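Local coordinates for fatty-acid-binding protein 1 (Arabidopsis thaliana, PDB 4DOO) that binds fatty acids, preferring saturated ones, within a chalcone-isomerase-like fold, and may take part in alpha-linolenic acid metabolism in the chloroplast, at residues A[8-13]-A[42-47]; A[32-35]-A[39-42]; A[78-83]-A[193-198]; A[85-90]-A[176-181]. All coordinates share one frame; numbering follows the deposited sequence.

Contact 1 of 4, residues A[8-13]-A[42-47]; sequences PKTGFS and VYAFGV. With DAO (lauric acid), chain C; DAO (lauric acid), chain D.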
loop_
_atom_site.group_PDB
_atom_site.type_symbol
_atom_site.label_atom_id
_atom_site.label_comp_id
_atom_site.label_asym_id
_atom_site.label_seq_id
_atom_site.Cartn_x
_atom_site.Cartn_y
_atom_site.Cartn_z
ATOM N N PRO A 8 5.496 -16.566 2.965
ATOM C CA PRO A 8 5.615 -18.000 2.681
ATOM C C PRO A 8 5.549 -18.482 1.234
ATOM O O PRO A 8 6.472 -19.148 0.764
ATOM C CB PRO A 8 4.515 -18.617 3.552
ATOM C CG PRO A 8 3.507 -17.520 3.661
ATOM C CD PRO A 8 4.377 -16.315 3.889
ATOM N N LYS A 9 4.471 -18.157 0.531
ATOM C CA LYS A 9 4.315 -18.618 -0.843
ATOM C C LYS A 9 5.448 -18.255 -1.791
ATOM O O LYS A 9 5.843 -19.073 -2.618
ATOM C CB LYS A 9 2.998 -18.126 -1.443
ATOM C CG LYS A 9 2.722 -18.734 -2.815
ATOM C CD LYS A 9 1.365 -18.349 -3.368
ATOM C CE LYS A 9 1.084 -19.098 -4.664
ATOM N NZ LYS A 9 -0.185 -18.654 -5.302
ATOM N N THR A 10 5.968 -17.036 -1.670
ATOM C CA THR A 10 7.043 -16.570 -2.545
ATOM C C THR A 10 8.431 -16.659 -1.920
ATOM O O THR A 10 9.427 -16.763 -2.629
ATOM C CB THR A 10 6.817 -15.105 -2.974
ATOM O OG1 THR A 10 6.889 -14.259 -1.822
ATOM C CG2 THR A 10 5.455 -14.944 -3.623
ATOM N N GLY A 11 8.493 -16.617 -0.594
ATOM C CA GLY A 11 9.772 -16.678 0.082
ATOM C C GLY A 11 10.416 -15.312 0.248
ATOM O O GLY A 11 11.479 -15.194 0.855
ATOM N N PHE A 12 9.776 -14.271 -0.277
ATOM C CA PHE A 12 10.332 -12.921 -0.170
ATOM C C PHE A 12 10.289 -12.400 1.263
ATOM O O PHE A 12 9.325 -12.632 1.992
ATOM C CB PHE A 12 9.597 -11.961 -1.111
ATOM C CG PHE A 12 9.863 -12.225 -2.573
ATOM C CD1 PHE A 12 9.701 -11.217 -3.512
ATOM C CD2 PHE A 12 10.288 -13.479 -3.006
ATOM C CE1 PHE A 12 9.961 -11.448 -4.863
ATOM C CE2 PHE A 12 10.551 -13.719 -4.355
ATOM C CZ PHE A 12 10.387 -12.700 -5.283
ATOM N N SER A 13 11.342 -11.691 1.653
ATOM C CA SER A 13 11.460 -11.165 3.006
ATOM C C SER A 13 11.229 -9.661 3.119
ATOM O O SER A 13 11.617 -8.889 2.239
ATOM C CB SER A 13 12.845 -11.513 3.561
ATOM O OG SER A 13 13.019 -11.007 4.869
ATOM N N VAL A 42 1.873 -11.790 -9.002
ATOM C CA VAL A 42 2.615 -10.701 -9.630
ATOM C C VAL A 42 3.701 -10.132 -8.732
ATOM O O VAL A 42 4.853 -10.006 -9.149
ATOM C CB VAL A 42 1.670 -9.575 -10.070
ATOM C CG1 VAL A 42 2.445 -8.513 -10.855
ATOM C CG2 VAL A 42 0.556 -10.156 -10.942
ATOM N N TYR A 43 3.334 -9.778 -7.503
ATOM C CA TYR A 43 4.305 -9.255 -6.554
ATOM C C TYR A 43 3.829 -9.428 -5.119
ATOM O O TYR A 43 2.638 -9.603 -4.865
ATOM C CB TYR A 43 4.611 -7.769 -6.822
ATOM C CG TYR A 43 3.446 -6.793 -6.690
ATOM C CD1 TYR A 43 2.763 -6.334 -7.817
ATOM C CD2 TYR A 43 3.063 -6.293 -5.442
ATOM C CE1 TYR A 43 1.732 -5.394 -7.706
ATOM C CE2 TYR A 43 2.039 -5.363 -5.318
ATOM C CZ TYR A 43 1.379 -4.912 -6.453
ATOM O OH TYR A 43 0.394 -3.957 -6.342
ATOM N N ALA A 44 4.779 -9.420 -4.189
ATOM C CA ALA A 44 4.468 -9.527 -2.773
ATOM C C ALA A 44 4.562 -8.102 -2.257
ATOM O O ALA A 44 5.335 -7.301 -2.788
ATOM C CB ALA A 44 5.490 -10.398 -2.064
ATOM N N PHE A 45 3.772 -7.769 -1.245
ATOM C CA PHE A 45 3.834 -6.418 -0.702
ATOM C C PHE A 45 3.760 -6.422 0.815
ATOM O O PHE A 45 3.246 -7.362 1.428
ATOM C CB PHE A 45 2.731 -5.534 -1.315
ATOM C CG PHE A 45 1.326 -5.983 -1.006
ATOM C CD1 PHE A 45 0.698 -5.596 0.178
ATOM C CD2 PHE A 45 0.627 -6.786 -1.906
ATOM C CE1 PHE A 45 -0.611 -6.001 0.464
ATOM C CE2 PHE A 45 -0.680 -7.200 -1.634
ATOM C CZ PHE A 45 -1.302 -6.809 -0.448
ATOM N N GLY A 46 4.323 -5.380 1.417
ATOM C CA GLY A 46 4.317 -5.252 2.858
ATOM C C GLY A 46 3.813 -3.859 3.168
ATOM O O GLY A 46 4.257 -2.890 2.549
ATOM N N VAL A 47 2.878 -3.755 4.105
ATOM C CA VAL A 47 2.315 -2.460 4.465
ATOM C C VAL A 47 2.860 -2.007 5.816
ATOM O O VAL A 47 2.703 -2.706 6.820
ATOM C CB VAL A 47 0.776 -2.525 4.541
ATOM C CG1 VAL A 47 0.214 -1.138 4.836
ATOM C CG2 VAL A 47 0.207 -3.060 3.229
HETATM O O1 DAO C . -2.204 -2.658 -10.068
HETATM O O2 DAO C . -0.982 -3.654 -8.528
HETATM C C1 DAO C . -1.479 -2.626 -9.045
HETATM C C2 DAO C . -1.176 -1.285 -8.415
HETATM C C3 DAO C . 0.289 -0.938 -8.619
HETATM C C4 DAO C . 0.586 0.498 -8.163
HETATM C C5 DAO C . 2.093 0.747 -8.080
HETATM C C6 DAO C . 2.684 1.062 -9.452
HETATM C C7 DAO C . 4.157 0.695 -9.519
HETATM C C8 DAO C . 4.598 0.571 -10.970
HETATM C C9 DAO C . 6.020 0.049 -11.071
HETATM C C10 DAO C . 6.469 0.011 -12.528
HETATM C C11 DAO C . 7.980 0.192 -12.632
HETATM C C12 DAO C . 8.452 -0.061 -14.047
HETATM O O1 DAO D . -0.462 -13.028 -18.678
HETATM O O2 DAO D . 1.623 -12.352 -18.468
HETATM C C1 DAO D . 0.436 -12.401 -18.069
HETATM C C2 DAO D . 0.069 -11.673 -16.795
HETATM C C3 DAO D . -0.175 -10.196 -17.088
HETATM C C4 DAO D . 0.493 -9.313 -16.040
HETATM C C5 DAO D . -0.546 -8.634 -15.153
HETATM C C6 DAO D . -0.234 -7.155 -14.983
HETATM C C7 DAO D . -0.119 -6.782 -13.508
HETATM C C8 DAO D . 0.872 -5.641 -13.318
HETATM C C9 DAO D . 0.624 -4.893 -12.012
HETATM C C10 DAO D . 1.914 -4.793 -11.199
HETATM C C11 DAO D . 2.382 -3.350 -11.073
HETATM C C12 DAO D . 3.766 -3.282 -10.461
#
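T10 and F12, in the loop between strands 5-6 and 13-18, touch A44 on strand 39-50. The CB of A44 lies 4.1 Å from T10 OG1 and 4.5 Å from F12 CB, a light contact on the sheet face turned from the fatty acids. T10 OG1 accepts the backbone N-H of F12 in a nearly straight bond (168°), an ST turn that shapes the loop where it passes A44. On the other sheet face stands Y43, paired with V42 opposite R30 in a classic beta bulge. Its CB points away from the loop; farther out, CD1 and CE1 run past C10 of the chain D lauric acid, CE1 at 3.5 Å. At the tip, OH donates in the ring plane to O2 of the chain C lauric acid, 2.6 Å away. A phenylalanine here would probably leave that head-group oxygen without its phenol mate. The strand is thus two-sided: a hydroxyl oxygen and a methylene against the A44 methyl, and a polar tip that helps hold a fatty-acid head group with R30 and S110.

Contact 2 of 4, residues A[32-35]-A[39-42]; sequences KSLL and NIDV. With K (potassium ion), chain E; DAO (lauric acid), chain D.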
loop_
_atom_site.group_PDB
_atom_site.type_symbol
_atom_site.label_atom_id
_atom_site.label_comp_id
_atom_site.label_asym_id
_atom_site.label_seq_id
_atom_site.Cartn_x
_atom_site.Cartn_y
_atom_site.Cartn_z
ATOM N N LYS A 32 -2.926 -11.934 -10.369
ATOM C CA LYS A 32 -3.600 -11.626 -11.617
ATOM C C LYS A 32 -4.386 -12.883 -11.968
ATOM O O LYS A 32 -3.804 -13.956 -12.159
ATOM C CB LYS A 32 -2.586 -11.320 -12.720
ATOM C CG LYS A 32 -3.185 -11.239 -14.118
ATOM C CD LYS A 32 -4.228 -10.141 -14.236
ATOM C CE LYS A 32 -4.747 -10.042 -15.665
ATOM N NZ LYS A 32 -5.779 -8.978 -15.819
ATOM N N SER A 33 -5.706 -12.761 -12.027
ATOM C CA SER A 33 -6.542 -13.906 -12.354
ATOM C C SER A 33 -6.588 -14.095 -13.861
ATOM O O SER A 33 -6.983 -13.192 -14.600
ATOM C CB SER A 33 -7.964 -13.709 -11.820
ATOM O OG SER A 33 -8.748 -14.874 -12.027
ATOM N N LEU A 34 -6.155 -15.263 -14.317
ATOM C CA LEU A 34 -6.180 -15.561 -15.738
ATOM C C LEU A 34 -7.411 -16.423 -16.009
ATOM O O LEU A 34 -8.264 -16.583 -15.136
ATOM C CB LEU A 34 -4.898 -16.285 -16.152
ATOM C CG LEU A 34 -3.626 -15.436 -16.020
ATOM C CD1 LEU A 34 -2.412 -16.235 -16.476
ATOM C CD2 LEU A 34 -3.772 -14.171 -16.853
ATOM N N LEU A 35 -7.509 -16.974 -17.211
ATOM C CA LEU A 35 -8.661 -17.794 -17.559
ATOM C C LEU A 35 -8.701 -19.119 -16.804
ATOM O O LEU A 35 -7.675 -19.770 -16.616
ATOM C CB LEU A 35 -8.681 -18.062 -19.064
ATOM C CG LEU A 35 -8.797 -16.826 -19.962
ATOM C CD1 LEU A 35 -8.968 -17.266 -21.409
ATOM C CD2 LEU A 35 -9.984 -15.973 -19.522
ATOM N N ASN A 39 -3.762 -18.675 -12.507
ATOM C CA ASN A 39 -3.524 -17.471 -11.725
ATOM C C ASN A 39 -2.025 -17.228 -11.671
ATOM O O ASN A 39 -1.230 -18.163 -11.778
ATOM C CB ASN A 39 -4.071 -17.630 -10.306
ATOM C CG ASN A 39 -5.587 -17.666 -10.264
ATOM O OD1 ASN A 39 -6.254 -16.691 -10.616
ATOM N ND2 ASN A 39 -6.138 -18.793 -9.833
ATOM N N ILE A 40 -1.645 -15.968 -11.504
ATOM C CA ILE A 40 -0.242 -15.602 -11.434
ATOM C C ILE A 40 0.014 -14.697 -10.238
ATOM O O ILE A 40 -0.774 -13.795 -9.971
ATOM C CB ILE A 40 0.193 -14.843 -12.706
ATOM C CG1 ILE A 40 0.129 -15.773 -13.919
ATOM C CG2 ILE A 40 1.593 -14.280 -12.523
ATOM C CD1 ILE A 40 1.038 -16.983 -13.820
ATOM N N ASP A 41 1.100 -14.955 -9.510
ATOM C CA ASP A 41 1.477 -14.111 -8.380
ATOM C C ASP A 41 2.341 -13.034 -9.019
ATOM O O ASP A 41 3.423 -13.334 -9.526
ATOM C CB ASP A 41 2.314 -14.884 -7.356
ATOM C CG ASP A 41 1.591 -16.097 -6.796
ATOM O OD1 ASP A 41 0.403 -15.970 -6.441
ATOM O OD2 ASP A 41 2.217 -17.174 -6.704
ATOM N N VAL A 42 1.873 -11.790 -9.002
ATOM C CA VAL A 42 2.615 -10.701 -9.630
ATOM C C VAL A 42 3.701 -10.132 -8.732
ATOM O O VAL A 42 4.853 -10.006 -9.149
ATOM C CB VAL A 42 1.670 -9.575 -10.070
ATOM C CG1 VAL A 42 2.445 -8.513 -10.855
ATOM C CG2 VAL A 42 0.556 -10.156 -10.942
HETATM K K K E . -8.341 -17.567 -12.592
HETATM O O1 DAO D . -0.462 -13.028 -18.678
HETATM O O2 DAO D . 1.623 -12.352 -18.468
HETATM C C1 DAO D . 0.436 -12.401 -18.069
HETATM C C2 DAO D . 0.069 -11.673 -16.795
HETATM C C3 DAO D . -0.175 -10.196 -17.088
HETATM C C4 DAO D . 0.493 -9.313 -16.040
HETATM C C5 DAO D . -0.546 -8.634 -15.153
HETATM C C6 DAO D . -0.234 -7.155 -14.983
HETATM C C7 DAO D . -0.119 -6.782 -13.508
HETATM C C8 DAO D . 0.872 -5.641 -13.318
HETATM C C9 DAO D . 0.624 -4.893 -12.012
HETATM C C10 DAO D . 1.914 -4.793 -11.199
HETATM C C11 DAO D . 2.382 -3.350 -11.073
HETATM C C12 DAO D . 3.766 -3.282 -10.461
HETATM O O HOH W 1 -8.934 -19.394 -10.120
#
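K32 and I40 form an antiparallel hydrogen-bonded pair at the end of the beta hairpin of strands 22-33 and 39-50, where the backbone N of each bonds to the O of the other. The bond from K32 N to I40 O measures 2.9 Å and lies in the carbonyl plane. The tight part is apolar: L34 CD1 crosses to I40 CG1 at 3.6 Å, and K32 CB packs on V42 CG2 at 3.8 Å. K32 CG, anti to the backbone N (chi1 169°), passes C5 of the chain D lauric acid at 3.8 Å, so the aliphatic part of the lysine, with L34 and V42, lines the pocket. The solvent side, at the non-hydrogen-bonded pair S33 and N39, is exposed and polar, its side chains held through an ion. There a potassium ion gathers S33 OG, L34 O and N39 OD1, with G36 and K38 carbonyls from the turn and a water completing the set. That water, 3.1 Å from the potassium, also accepts from N39 ND2 at 2.9 Å.

Contact 3 of 4, residues A[78-83]-A[193-198]; sequences DDLMEA and EDFLDN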
loop_
_atom_site.group_PDB
_atom_site.type_symbol
_atom_site.label_atom_id
_atom_site.label_comp_id
_atom_site.label_asym_id
_atom_site.label_seq_id
_atom_site.Cartn_x
_atom_site.Cartn_y
_atom_site.Cartn_z
ATOM N N ASP A 78 -11.484 3.219 7.599
ATOM C CA ASP A 78 -11.526 4.510 6.911
ATOM C C ASP A 78 -10.844 5.611 7.724
ATOM O O ASP A 78 -10.250 6.530 7.156
ATOM C CB ASP A 78 -12.968 4.928 6.612
ATOM C CG ASP A 78 -13.046 6.023 5.565
ATOM O OD1 ASP A 78 -12.915 5.699 4.367
ATOM O OD2 ASP A 78 -13.221 7.202 5.932
ATOM N N ASP A 79 -10.928 5.532 9.048
ATOM C CA ASP A 79 -10.289 6.549 9.882
ATOM C C ASP A 79 -8.771 6.496 9.702
ATOM O O ASP A 79 -8.112 7.540 9.633
ATOM C CB ASP A 79 -10.644 6.365 11.365
ATOM C CG ASP A 79 -12.055 6.838 11.704
ATOM O OD1 ASP A 79 -12.581 7.734 11.009
ATOM O OD2 ASP A 79 -12.633 6.325 12.683
ATOM N N LEU A 80 -8.221 5.284 9.626
ATOM C CA LEU A 80 -6.781 5.105 9.438
ATOM C C LEU A 80 -6.320 5.658 8.096
ATOM O O LEU A 80 -5.344 6.406 8.028
ATOM C CB LEU A 80 -6.396 3.623 9.500
ATOM C CG LEU A 80 -6.280 2.940 10.861
ATOM C CD1 LEU A 80 -6.013 1.450 10.648
ATOM C CD2 LEU A 80 -5.152 3.581 11.672
ATOM N N MET A 81 -7.022 5.280 7.032
ATOM C CA MET A 81 -6.677 5.719 5.686
ATOM C C MET A 81 -6.764 7.225 5.474
ATOM O O MET A 81 -5.973 7.791 4.727
ATOM C CB MET A 81 -7.561 5.022 4.644
ATOM C CG MET A 81 -7.046 3.669 4.176
ATOM S SD MET A 81 -7.889 3.043 2.692
ATOM C CE MET A 81 -7.304 4.211 1.459
ATOM N N GLU A 82 -7.722 7.872 6.128
ATOM C CA GLU A 82 -7.900 9.309 5.968
ATOM C C GLU A 82 -7.004 10.149 6.878
ATOM O O GLU A 82 -6.760 11.321 6.610
ATOM C CB GLU A 82 -9.375 9.671 6.186
ATOM C CG GLU A 82 -9.652 11.166 6.250
ATOM C CD GLU A 82 -11.085 11.518 5.881
ATOM O OE1 GLU A 82 -11.992 10.705 6.153
ATOM O OE2 GLU A 82 -11.302 12.618 5.325
ATOM N N ALA A 83 -6.502 9.542 7.946
ATOM C CA ALA A 83 -5.647 10.254 8.885
ATOM C C ALA A 83 -4.276 10.575 8.290
ATOM O O ALA A 83 -3.831 9.941 7.330
ATOM C CB ALA A 83 -5.486 9.435 10.147
ATOM N N GLU A 193 -6.639 -7.819 6.839
ATOM C CA GLU A 193 -7.072 -8.197 8.175
ATOM C C GLU A 193 -5.912 -8.129 9.162
ATOM O O GLU A 193 -6.073 -7.646 10.285
ATOM C CB GLU A 193 -7.691 -9.596 8.152
ATOM C CG GLU A 193 -8.958 -9.662 7.302
ATOM C CD GLU A 193 -10.033 -8.695 7.783
ATOM O OE1 GLU A 193 -10.593 -8.922 8.881
ATOM O OE2 GLU A 193 -10.313 -7.703 7.074
ATOM N N ASP A 194 -4.745 -8.609 8.743
ATOM C CA ASP A 194 -3.566 -8.566 9.597
ATOM C C ASP A 194 -3.186 -7.115 9.851
ATOM O O ASP A 194 -2.809 -6.754 10.959
ATOM C CB ASP A 194 -2.387 -9.293 8.939
ATOM C CG ASP A 194 -2.548 -10.802 8.954
ATOM O OD1 ASP A 194 -1.735 -11.500 8.304
ATOM O OD2 ASP A 194 -3.488 -11.288 9.623
ATOM N N PHE A 195 -3.285 -6.282 8.820
ATOM C CA PHE A 195 -2.934 -4.877 8.966
ATOM C C PHE A 195 -3.814 -4.193 10.005
ATOM O O PHE A 195 -3.312 -3.489 10.880
ATOM C CB PHE A 195 -3.048 -4.147 7.617
ATOM C CG PHE A 195 -2.941 -2.647 7.724
ATOM C CD1 PHE A 195 -4.068 -1.872 7.984
ATOM C CD2 PHE A 195 -1.712 -2.012 7.587
ATOM C CE1 PHE A 195 -3.971 -0.483 8.107
ATOM C CE2 PHE A 195 -1.607 -0.623 7.708
ATOM C CZ PHE A 195 -2.739 0.138 7.967
ATOM N N LEU A 196 -5.122 -4.403 9.901
ATOM C CA LEU A 196 -6.072 -3.794 10.824
ATOM C C LEU A 196 -5.915 -4.353 12.238
ATOM O O LEU A 196 -6.011 -3.610 13.219
ATOM C CB LEU A 196 -7.498 -4.008 10.315
ATOM C CG LEU A 196 -7.806 -3.317 8.980
ATOM C CD1 LEU A 196 -9.216 -3.699 8.502
ATOM C CD2 LEU A 196 -7.689 -1.808 9.156
ATOM N N ASP A 197 -5.668 -5.655 12.339
ATOM C CA ASP A 197 -5.473 -6.283 13.641
ATOM C C ASP A 197 -4.240 -5.692 14.314
ATOM O O ASP A 197 -4.285 -5.318 15.484
ATOM C CB ASP A 197 -5.270 -7.802 13.519
ATOM C CG ASP A 197 -6.559 -8.563 13.224
ATOM O OD1 ASP A 197 -7.658 -8.014 13.442
ATOM O OD2 ASP A 197 -6.466 -9.734 12.788
ATOM N N ASN A 198 -3.138 -5.599 13.572
ATOM C CA ASN A 198 -1.902 -5.076 14.139
ATOM C C ASN A 198 -1.906 -3.565 14.336
ATOM O O ASN A 198 -1.243 -3.055 15.241
ATOM C CB ASN A 198 -0.693 -5.517 13.294
ATOM C CG ASN A 198 -0.503 -7.029 13.304
ATOM O OD1 ASN A 198 -0.656 -7.673 14.347
ATOM N ND2 ASN A 198 -0.168 -7.602 12.148
#
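Segments 78-83 and 193-198, on helices 76-82 and 189-202, come nearest at L80 and L196, whose CA atoms are 9.0 Å apart, so the backbones stay well separated and side chains bridge the gap. L80 supplies one methyl for both meetings. Its CD1 reaches F195 CE1 at 3.8 Å, the two side chains advancing from opposite directions, and it approaches the ring obliquely. The same CD1 meets L196 CD2 at 4.0 Å, where the leucines cross at a slant. F195 is swung out with CG anti to the backbone N (chi1 170°), which carries the ring toward L80, and L196 CD2 sits in plane at that ring's edge. One leucine methyl thus rests against two residues adjacent in sequence, which themselves touch. Around this apolar patch the helices carry charge: D78 pairs with R175, while E193 and D197 both hold R71. F195 also touches I182 of helix 171-182. Remote from the lauric acid and potassium sites, these segments meet by small-area van der Waals packing alone; the chemistry is purely hydrophobic, with all three touching residues buried.

Contact 4 of 4, residues A[85-90]-A[176-181]; sequences IKMTIR and SILDLY. With DAO (lauric acid), chain C.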
loop_
_atom_site.group_PDB
_atom_site.type_symbol
_atom_site.label_atom_id
_atom_site.label_comp_id
_atom_site.label_asym_id
_atom_site.label_seq_id
_atom_site.Cartn_x
_atom_site.Cartn_y
_atom_site.Cartn_z
ATOM N N ILE A 85 -1.239 9.779 8.503
ATOM C CA ILE A 85 -0.359 8.746 9.016
ATOM C C ILE A 85 0.649 8.375 7.935
ATOM O O ILE A 85 0.269 8.014 6.820
ATOM C CB ILE A 85 -1.171 7.480 9.415
ATOM C CG1 ILE A 85 -2.048 7.792 10.631
ATOM C CG2 ILE A 85 -0.227 6.316 9.699
ATOM C CD1 ILE A 85 -3.027 6.681 11.001
ATOM N N LYS A 86 1.931 8.491 8.264
ATOM C CA LYS A 86 2.991 8.142 7.330
ATOM C C LYS A 86 2.970 6.632 7.139
ATOM O O LYS A 86 2.936 5.873 8.108
ATOM C CB LYS A 86 4.352 8.581 7.872
ATOM C CG LYS A 86 4.543 10.095 7.865
ATOM C CD LYS A 86 5.936 10.501 8.339
ATOM C CE LYS A 86 6.177 10.150 9.796
ATOM N NZ LYS A 86 5.211 10.846 10.697
ATOM N N MET A 87 2.982 6.204 5.885
ATOM C CA MET A 87 2.963 4.788 5.578
ATOM C C MET A 87 3.867 4.460 4.406
ATOM O O MET A 87 4.241 5.336 3.616
ATOM C CB MET A 87 1.546 4.339 5.226
ATOM C CG MET A 87 0.495 4.615 6.282
ATOM S SD MET A 87 -1.068 3.884 5.776
ATOM C CE MET A 87 -2.004 3.966 7.315
ATOM N N THR A 88 4.207 3.183 4.296
ATOM C CA THR A 88 5.034 2.709 3.198
ATOM C C THR A 88 4.452 1.399 2.691
ATOM O O THR A 88 4.037 0.548 3.482
ATOM C CB THR A 88 6.497 2.436 3.631
ATOM O OG1 THR A 88 7.135 3.664 3.987
ATOM C CG2 THR A 88 7.284 1.793 2.483
ATOM N N ILE A 89 4.394 1.268 1.371
ATOM C CA ILE A 89 3.932 0.041 0.739
ATOM C C ILE A 89 5.156 -0.425 -0.041
ATOM O O ILE A 89 5.563 0.225 -1.002
ATOM C CB ILE A 89 2.783 0.279 -0.276
ATOM C CG1 ILE A 89 1.567 0.891 0.421
ATOM C CG2 ILE A 89 2.407 -1.041 -0.945
ATOM C CD1 ILE A 89 1.003 0.030 1.531
ATOM N N ARG A 90 5.771 -1.516 0.394
ATOM C CA ARG A 90 6.936 -2.034 -0.313
ATOM C C ARG A 90 6.524 -3.196 -1.201
ATOM O O ARG A 90 5.953 -4.181 -0.725
ATOM C CB ARG A 90 8.014 -2.490 0.673
ATOM C CG ARG A 90 9.132 -3.293 0.016
ATOM C CD ARG A 90 10.314 -3.454 0.956
ATOM N NE ARG A 90 10.918 -2.160 1.261
ATOM C CZ ARG A 90 11.999 -1.999 2.016
ATOM N NH1 ARG A 90 12.603 -3.054 2.548
ATOM N NH2 ARG A 90 12.473 -0.780 2.237
ATOM N N SER A 176 -6.365 6.792 -2.920
ATOM C CA SER A 176 -6.662 5.808 -3.956
ATOM C C SER A 176 -5.693 4.631 -3.961
ATOM O O SER A 176 -6.111 3.472 -3.981
ATOM C CB SER A 176 -6.659 6.481 -5.330
ATOM O OG SER A 176 -7.650 7.492 -5.403
ATOM N N ILE A 177 -4.400 4.927 -3.944
ATOM C CA ILE A 177 -3.396 3.871 -3.953
ATOM C C ILE A 177 -3.500 2.993 -2.707
ATOM O O ILE A 177 -3.554 1.769 -2.812
ATOM C CB ILE A 177 -1.976 4.465 -4.078
ATOM C CG1 ILE A 177 -1.817 5.100 -5.464
ATOM C CG2 ILE A 177 -0.928 3.380 -3.888
ATOM C CD1 ILE A 177 -0.502 5.805 -5.679
ATOM N N LEU A 178 -3.541 3.616 -1.533
ATOM C CA LEU A 178 -3.652 2.864 -0.287
ATOM C C LEU A 178 -4.911 2.011 -0.242
ATOM O O LEU A 178 -4.911 0.936 0.347
ATOM C CB LEU A 178 -3.654 3.805 0.915
ATOM C CG LEU A 178 -2.320 4.417 1.338
ATOM C CD1 LEU A 178 -2.550 5.387 2.489
ATOM C CD2 LEU A 178 -1.361 3.307 1.755
ATOM N N ASP A 179 -5.987 2.489 -0.864
ATOM C CA ASP A 179 -7.245 1.746 -0.854
ATOM C C ASP A 179 -7.123 0.387 -1.532
ATOM O O ASP A 179 -7.865 -0.539 -1.208
ATOM C CB ASP A 179 -8.363 2.561 -1.519
ATOM C CG ASP A 179 -9.744 1.984 -1.243
ATOM O OD1 ASP A 179 -10.329 1.346 -2.147
ATOM O OD2 ASP A 179 -10.236 2.158 -0.109
ATOM N N LEU A 180 -6.186 0.268 -2.469
ATOM C CA LEU A 180 -5.978 -0.989 -3.183
ATOM C C LEU A 180 -5.447 -2.075 -2.263
ATOM O O LEU A 180 -5.675 -3.261 -2.492
ATOM C CB LEU A 180 -4.968 -0.800 -4.324
ATOM C CG LEU A 180 -5.389 0.089 -5.490
ATOM C CD1 LEU A 180 -4.213 0.268 -6.449
ATOM C CD2 LEU A 180 -6.584 -0.544 -6.199
ATOM N N TYR A 181 -4.721 -1.657 -1.232
ATOM C CA TYR A 181 -4.111 -2.591 -0.297
ATOM C C TYR A 181 -4.842 -2.762 1.036
ATOM O O TYR A 181 -4.897 -3.868 1.577
ATOM C CB TYR A 181 -2.664 -2.151 -0.035
ATOM C CG TYR A 181 -1.830 -2.046 -1.300
ATOM C CD1 TYR A 181 -1.284 -3.184 -1.899
ATOM C CD2 TYR A 181 -1.629 -0.814 -1.918
ATOM C CE1 TYR A 181 -0.557 -3.095 -3.091
ATOM C CE2 TYR A 181 -0.907 -0.709 -3.107
ATOM C CZ TYR A 181 -0.376 -1.851 -3.687
ATOM O OH TYR A 181 0.327 -1.740 -4.868
HETATM O O1 DAO C . -2.204 -2.658 -10.068
HETATM O O2 DAO C . -0.982 -3.654 -8.528
HETATM C C1 DAO C . -1.479 -2.626 -9.045
HETATM C C2 DAO C . -1.176 -1.285 -8.415
HETATM C C3 DAO C . 0.289 -0.938 -8.619
HETATM C C4 DAO C . 0.586 0.498 -8.163
HETATM C C5 DAO C . 2.093 0.747 -8.080
HETATM C C6 DAO C . 2.684 1.062 -9.452
HETATM C C7 DAO C . 4.157 0.695 -9.519
HETATM C C8 DAO C . 4.598 0.571 -10.970
HETATM C C9 DAO C . 6.020 0.049 -11.071
HETATM C C10 DAO C . 6.469 0.011 -12.528
HETATM C C11 DAO C . 7.980 0.192 -12.632
HETATM C C12 DAO C . 8.452 -0.061 -14.047
#
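I89, L178 and Y181 carry most of this strand-to-helix packing, in which helix 171-182 lies against the antiparallel sheet of the chalcone-isomerase-like fold. The axes of strand 87-90 and helix 176-181 approach to 10.4 Å at an angle of 61°, and side chains fill the space. I89 splits its branches: CG1 and CD1 both meet L178 CD2, while CG2, anti to the backbone N, turns to the tyrosine. That methyl stands over the centre of the Y181 ring, 3.9 Å from the centroid and 10° off the normal, a CH-pi contact. L180 CB lies on the opposite face nearer the rim, so the ring is sandwiched. L178 works in two directions, with CD1 going to M87 SD at 3.9 Å, where the extended methionine crosses it. Y181 OH is hydrogen-bonded to Y43 OH, the phenol that donates to the chain C lauric acid. An alanine in place of Y181 would probably strip I89 CG2 of its aromatic cover and leave Y43 OH without this hydroxyl partner. L180 CD1 lines the same pocket, 3.9 Å from C2 of the chain C lauric acid.

In the fold
Contacts 3 and 4 are buried, their centres about 10 Å apart, whereas contact 1 is partly buried and contact 2 lies at the surface. Contacts 1 and 2 share V42 on strand 39-50, and a salt bridge from K9 to D41 joins them. Strand 87-93, used by contact 4, neighbours strand 39-50, so contacts 1, 2 and 4 reach one sheet; contact 3 links helices beside it, with M81 packing on helix 171-182. Chemistry follows place: ion, water and backbone bonds at the hairpin end, apolar side chains inside. V47 ties contact 1 to both buried contacts, packing on I89 of contact 4 and F195 of contact 3.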